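Local structure of phycocyanobilin lyase subunit alpha (Nostoc sp. PCC 7120, 5N3U) at residues 29-34 with 62-67; 222-227 with 265-270. The protein associates with CpcF to form a lyase that is probably required for attaching the bilin chromophore to the CpcA gene product of phycocyanin. All blocks are in the same frame, centred on the assembly; numbering follows the deposited sequence.

How the interactions relate
The two contacts illustrate how a chain of helices and loops, without strands and built on HEAT-like repeats, can join a loop or turn to a helix without a direct hydrogen bond between the segments. Both are partly buried and lie on opposite sides of the chain's centre, their own centres about 46 Å apart, and they share no helix. Interaction 1 has the more polar character: a leucine–alanine contact is flanked by an arginine and by a water that bridges to an aspartate, itself paired with the beta subunit. Interaction 2 has leucine–valine packing and no bridging water among its atoms; two of its four touching residues are buried, against one of four in interaction 1. Each contact sets an arginine's guanidinium against aliphatic groups.

Interaction 1 (29-34 with 62-67); sequences SDLSLR and EADRTE
Leu31 and Arg34 both carry CG anti to their own carbonyl carbon (chi1 -55° and -61°), which sends the two side chains from the first turn of helix 31-43 toward Ala63. The methyl of Ala63 is touched from two directions. Leu31 CD2 meets Ala63 CB at 3.7 Å, and Arg34 NH1 approaches Ala63 CB obliquely at 3.6 Å. The same leucine methyl, CD2, also lies 3.9 Å above one face of the Arg34 guanidinium plane, toward its rim, so leucine, arginine and alanine form one compact cluster. The polar end of Arg34 turns to the residue just before its segment, NE donating to the carbonyl oxygen of Ser28.

Asp64 adds a water-mediated link beside this cluster. A single water donates to Leu31 O at 2.9 Å and to Asp64 OD2 at 2.6 Å, joining backbone and carboxylate across the contact. The other carboxylate oxygen, OD1, forms a salt bridge with Lys137 of the beta subunit, so Asp64 ties this corner to the lyase partner.

Asp30 serves as N-cap, its OD1 accepting weakly from Ser32 N at 2.9 Å and from Leu33 N. A capped helix start resting on the loop between helices 49-58 and 72-83 is consistent with the stacked helices of a HEAT-like alpha-solenoid.

Interaction 2 (222-227 with 265-270); sequences GYLAAA and AIRVMN
Leu224 and Val268 make the apolar part of this contact, with Leu224 CD1 lying 3.8 Å from Val268 CG2. CG of Leu224 is anti to the backbone N (chi1 -174°), and this carries the branched end across to helix 263-273 although the side chain does not set out straight at it. Val268 also packs on Leu248 of helix 237-250, which places the leucine–valine pair beside a third helix.

Guanidinium-to-aliphatic packing forms the second group. The extended side chain of Arg267 reaches across to the turn, and its NH1 comes within 3.6 Å of Leu224 CG and 3.8 Å of Leu224 CD2, an oblique approach. Ala227 CB instead lies over one face of the guanidinium, 4.3 Å from Arg267 NH2. An alanine at Leu224 would lack the branched end and would probably deprive Val268 CG2 and Arg267 NH1 of the leucine contact, opening a gap between turn and helix.

Polar bonds do not cross between the segments, and those of Arg267 are made nearby. NE forms a salt bridge with Glu228, the residue directly after Ala227, while NH1 donates to Gln264 OE1. Together these restrain the flat group where the leucine and alanine meet it, and the link to Glu228 adds an ionic tie between helix 263-273 and helix 227-232.

Backbone bonds shape the turn itself. Gly222 ends helix 208-221 with positive phi (73°), and a short 3-10 segment follows, in which Ala226 N donates to Tyr223 O at 3.0 Å and Ala227 N to Leu224 O at 3.0 Å. Helix, tight turn, next helix, with a later helix packed on the turn: this is the arrangement expected of an alpha-solenoid built from HEAT-like repeats.

Interaction 1 (29-34 with 62-67)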
loop_
_atom_site.group_PDB
_atom_site.type_symbol
_atom_site.label_atom_id
_atom_site.label_comp_id
_atom_site.label_asym_id
_atom_site.label_seq_id
_atom_site.Cartn_x
_atom_site.Cartn_y
_atom_site.Cartn_z
ATOM N N SER A 29 13.326 18.290 20.434
ATOM C CA SER A 29 14.779 18.083 20.493
ATOM C C SER A 29 15.173 16.842 19.695
ATOM O O SER A 29 16.344 16.661 19.399
ATOM C CB SER A 29 15.245 17.915 21.963
ATOM O OG SER A 29 14.316 17.093 22.677
ATOM N N ASP A 30 14.197 15.986 19.376
ATOM C CA ASP A 30 14.409 14.820 18.529
ATOM C C ASP A 30 14.296 15.280 17.060
ATOM O O ASP A 30 13.206 15.520 16.543
ATOM C CB ASP A 30 13.364 13.721 18.851
ATOM C CG ASP A 30 13.594 12.408 18.062
ATOM O OD1 ASP A 30 14.347 12.362 17.022
ATOM O OD2 ASP A 30 12.986 11.380 18.476
ATOM N N LEU A 31 15.416 15.317 16.407
ATOM C CA LEU A 31 15.431 15.772 15.023
ATOM C C LEU A 31 14.670 14.833 14.082
ATOM O O LEU A 31 14.028 15.301 13.118
ATOM C CB LEU A 31 16.842 15.956 14.607
ATOM C CG LEU A 31 17.705 16.887 15.476
ATOM C CD1 LEU A 31 19.092 16.858 14.917
ATOM C CD2 LEU A 31 17.164 18.294 15.507
ATOM N N SER A 32 14.707 13.531 14.354
ATOM C CA SER A 32 13.969 12.578 13.528
ATOM C C SER A 32 12.481 12.817 13.575
ATOM O O SER A 32 11.773 12.639 12.605
ATOM C CB SER A 32 14.294 11.158 13.930
ATOM O OG SER A 32 15.573 10.868 13.438
ATOM N N LEU A 33 12.007 13.185 14.746
ATOM C CA LEU A 33 10.641 13.468 14.978
ATOM C C LEU A 33 10.232 14.759 14.272
ATOM O O LEU A 33 9.136 14.816 13.687
ATOM C CB LEU A 33 10.384 13.532 16.486
ATOM C CG LEU A 33 8.924 13.692 16.917
ATOM C CD1 LEU A 33 8.036 12.554 16.453
ATOM C CD2 LEU A 33 8.793 13.827 18.450
ATOM N N ARG A 34 11.084 15.782 14.303
ATOM C CA ARG A 34 10.794 16.968 13.482
ATOM C C ARG A 34 10.658 16.566 11.978
ATOM O O ARG A 34 9.776 17.047 11.275
ATOM C CB ARG A 34 11.974 17.946 13.514
ATOM C CG ARG A 34 12.297 18.471 14.877
ATOM C CD ARG A 34 13.420 19.480 14.702
ATOM N NE ARG A 34 13.592 20.205 15.950
ATOM C CZ ARG A 34 14.300 21.326 16.094
ATOM N NH1 ARG A 34 14.915 21.911 15.056
ATOM N NH2 ARG A 34 14.364 21.873 17.312
ATOM N N GLU A 62 18.576 25.206 11.299
ATOM C CA GLU A 62 20.007 24.910 11.362
ATOM C C GLU A 62 20.389 23.670 12.190
ATOM O O GLU A 62 21.532 23.286 12.102
ATOM C CB GLU A 62 20.783 26.105 11.975
ATOM C CG GLU A 62 20.503 27.402 11.250
ATOM C CD GLU A 62 21.322 27.546 9.975
ATOM O OE1 GLU A 62 22.086 26.617 9.579
ATOM O OE2 GLU A 62 21.227 28.619 9.346
ATOM N N ALA A 63 19.492 23.102 12.976
ATOM C CA ALA A 63 19.760 21.934 13.902
ATOM C C ALA A 63 20.119 20.652 13.170
ATOM O O ALA A 63 21.045 19.882 13.578
ATOM C CB ALA A 63 18.538 21.687 14.734
ATOM N N ASP A 64 19.453 20.434 12.032
ATOM C CA ASP A 64 19.602 19.116 11.317
ATOM C C ASP A 64 20.434 19.306 10.052
ATOM O O ASP A 64 20.017 20.093 9.105
ATOM C CB ASP A 64 18.199 18.553 10.979
ATOM C CG ASP A 64 18.210 17.045 10.579
ATOM O OD1 ASP A 64 19.321 16.495 10.452
ATOM O OD2 ASP A 64 17.102 16.417 10.445
ATOM N N ARG A 65 21.577 18.622 10.012
ATOM C CA ARG A 65 22.460 18.626 8.868
ATOM C C ARG A 65 22.845 17.208 8.506
ATOM O O ARG A 65 22.975 16.369 9.397
ATOM C CB ARG A 65 23.722 19.407 9.129
ATOM C CG ARG A 65 23.530 20.834 9.597
ATOM C CD ARG A 65 22.797 21.713 8.537
ATOM N NE ARG A 65 23.543 21.937 7.324
ATOM C CZ ARG A 65 24.435 22.921 7.153
ATOM N NH1 ARG A 65 24.743 23.774 8.157
ATOM N NH2 ARG A 65 25.007 23.072 5.962
ATOM N N THR A 66 23.125 16.970 7.232
ATOM C CA THR A 66 23.556 15.661 6.755
ATOM C C THR A 66 24.784 15.807 5.869
ATOM O O THR A 66 25.405 16.855 5.845
ATOM C CB THR A 66 22.333 14.952 6.037
ATOM O OG1 THR A 66 22.595 13.546 5.789
ATOM C CG2 THR A 66 22.032 15.605 4.655
ATOM N N GLU A 67 25.106 14.758 5.110
ATOM C CA GLU A 67 26.152 14.713 4.092
ATOM C C GLU A 67 26.174 15.943 3.200
ATOM O O GLU A 67 25.116 16.468 2.846
ATOM C CB GLU A 67 25.992 13.494 3.157
ATOM C CG GLU A 67 26.098 12.151 3.830
ATOM C CD GLU A 67 26.034 10.914 2.872
ATOM O OE1 GLU A 67 25.978 10.983 1.624
ATOM O OE2 GLU A 67 26.082 9.794 3.399
HETATM O O HOH W 1 15.074 17.526 11.672
#

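Interaction 2 (222-227 with 265-270)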
loop_
_atom_site.group_PDB
_atom_site.type_symbol
_atom_site.label_atom_id
_atom_site.label_comp_id
_atom_site.label_asym_id
_atom_site.label_seq_id
_atom_site.Cartn_x
_atom_site.Cartn_y
_atom_site.Cartn_z
ATOM N N GLY A 222 -3.175 19.924 -20.455
ATOM C CA GLY A 222 -4.526 19.709 -20.967
ATOM C C GLY A 222 -4.561 19.478 -22.469
ATOM O O GLY A 222 -5.523 19.888 -23.092
ATOM N N TYR A 223 -3.559 18.803 -23.035
ATOM C CA TYR A 223 -3.427 18.624 -24.492
ATOM C C TYR A 223 -4.369 17.568 -25.033
ATOM O O TYR A 223 -4.062 16.367 -25.029
ATOM C CB TYR A 223 -1.980 18.245 -24.850
ATOM C CG TYR A 223 -1.635 18.104 -26.341
ATOM C CD1 TYR A 223 -1.886 19.139 -27.261
ATOM C CD2 TYR A 223 -0.989 16.960 -26.808
ATOM C CE1 TYR A 223 -1.551 19.001 -28.620
ATOM C CE2 TYR A 223 -0.603 16.835 -28.131
ATOM C CZ TYR A 223 -0.917 17.848 -29.032
ATOM O OH TYR A 223 -0.556 17.655 -30.327
ATOM N N LEU A 224 -5.490 18.040 -25.569
ATOM C CA LEU A 224 -6.614 17.158 -25.990
ATOM C C LEU A 224 -6.282 16.050 -26.962
ATOM O O LEU A 224 -6.696 14.917 -26.779
ATOM C CB LEU A 224 -7.763 17.983 -26.554
ATOM C CG LEU A 224 -9.061 17.240 -26.909
ATOM C CD1 LEU A 224 -9.731 16.714 -25.632
ATOM C CD2 LEU A 224 -10.016 18.199 -27.613
ATOM N N ALA A 225 -5.514 16.359 -27.996
ATOM C CA ALA A 225 -5.123 15.377 -28.944
ATOM C C ALA A 225 -4.420 14.211 -28.423
ATOM O O ALA A 225 -4.317 13.203 -29.104
ATOM C CB ALA A 225 -4.284 16.053 -30.102
ATOM N N ALA A 226 -3.885 14.257 -27.202
ATOM C CA ALA A 226 -3.230 13.068 -26.650
ATOM C C ALA A 226 -4.185 12.047 -25.991
ATOM O O ALA A 226 -3.739 11.025 -25.463
ATOM C CB ALA A 226 -2.196 13.515 -25.609
ATOM N N ALA A 227 -5.473 12.329 -25.957
ATOM C CA ALA A 227 -6.426 11.449 -25.169
ATOM C C ALA A 227 -6.317 9.943 -25.417
ATOM O O ALA A 227 -6.144 9.172 -24.476
ATOM C CB ALA A 227 -7.818 11.923 -25.383
ATOM N N ALA A 265 -15.418 16.773 -24.142
ATOM C CA ALA A 265 -15.474 16.368 -22.761
ATOM C C ALA A 265 -16.032 14.954 -22.622
ATOM O O ALA A 265 -15.457 14.117 -21.941
ATOM C CB ALA A 265 -16.319 17.333 -22.003
ATOM N N ILE A 266 -17.132 14.656 -23.316
ATOM C CA ILE A 266 -17.688 13.337 -23.282
ATOM C C ILE A 266 -16.713 12.340 -23.761
ATOM O O ILE A 266 -16.593 11.252 -23.191
ATOM C CB ILE A 266 -18.972 13.227 -24.169
ATOM C CG1 ILE A 266 -20.098 13.968 -23.473
ATOM C CG2 ILE A 266 -19.430 11.806 -24.357
ATOM C CD1 ILE A 266 -21.219 14.457 -24.406
ATOM N N ARG A 267 -16.043 12.647 -24.847
ATOM C CA ARG A 267 -15.035 11.736 -25.386
ATOM C C ARG A 267 -13.957 11.366 -24.313
ATOM O O ARG A 267 -13.554 10.209 -24.190
ATOM C CB ARG A 267 -14.331 12.453 -26.539
ATOM C CG ARG A 267 -13.091 11.786 -27.113
ATOM C CD ARG A 267 -12.355 12.901 -27.865
ATOM N NE ARG A 267 -11.073 12.495 -28.418
ATOM C CZ ARG A 267 -10.205 13.365 -28.943
ATOM N NH1 ARG A 267 -10.489 14.668 -28.991
ATOM N NH2 ARG A 267 -9.031 12.938 -29.365
ATOM N N VAL A 268 -13.496 12.372 -23.622
ATOM C CA VAL A 268 -12.491 12.174 -22.549
ATOM C C VAL A 268 -13.120 11.326 -21.374
ATOM O O VAL A 268 -12.497 10.399 -20.928
ATOM C CB VAL A 268 -12.016 13.535 -22.050
ATOM C CG1 VAL A 268 -11.149 13.412 -20.786
ATOM C CG2 VAL A 268 -11.247 14.266 -23.165
ATOM N N MET A 269 -14.358 11.638 -20.968
ATOM C CA MET A 269 -15.037 10.896 -19.879
ATOM C C MET A 269 -15.231 9.466 -20.217
ATOM O O MET A 269 -15.048 8.602 -19.373
ATOM C CB MET A 269 -16.334 11.556 -19.484
ATOM C CG MET A 269 -16.103 12.794 -18.742
ATOM S SD MET A 269 -17.396 13.712 -17.924
ATOM C CE MET A 269 -18.234 14.416 -19.361
ATOM N N ASN A 270 -15.530 9.179 -21.477
ATOM C CA ASN A 270 -15.705 7.829 -21.913
ATOM C C ASN A 270 -14.423 7.050 -21.826
ATOM O O ASN A 270 -14.402 5.815 -21.551
ATOM C CB ASN A 270 -16.248 7.761 -23.367
ATOM C CG ASN A 270 -17.717 8.272 -23.495
ATOM O OD1 ASN A 270 -18.475 8.270 -22.556
ATOM N ND2 ASN A 270 -18.104 8.680 -24.692
#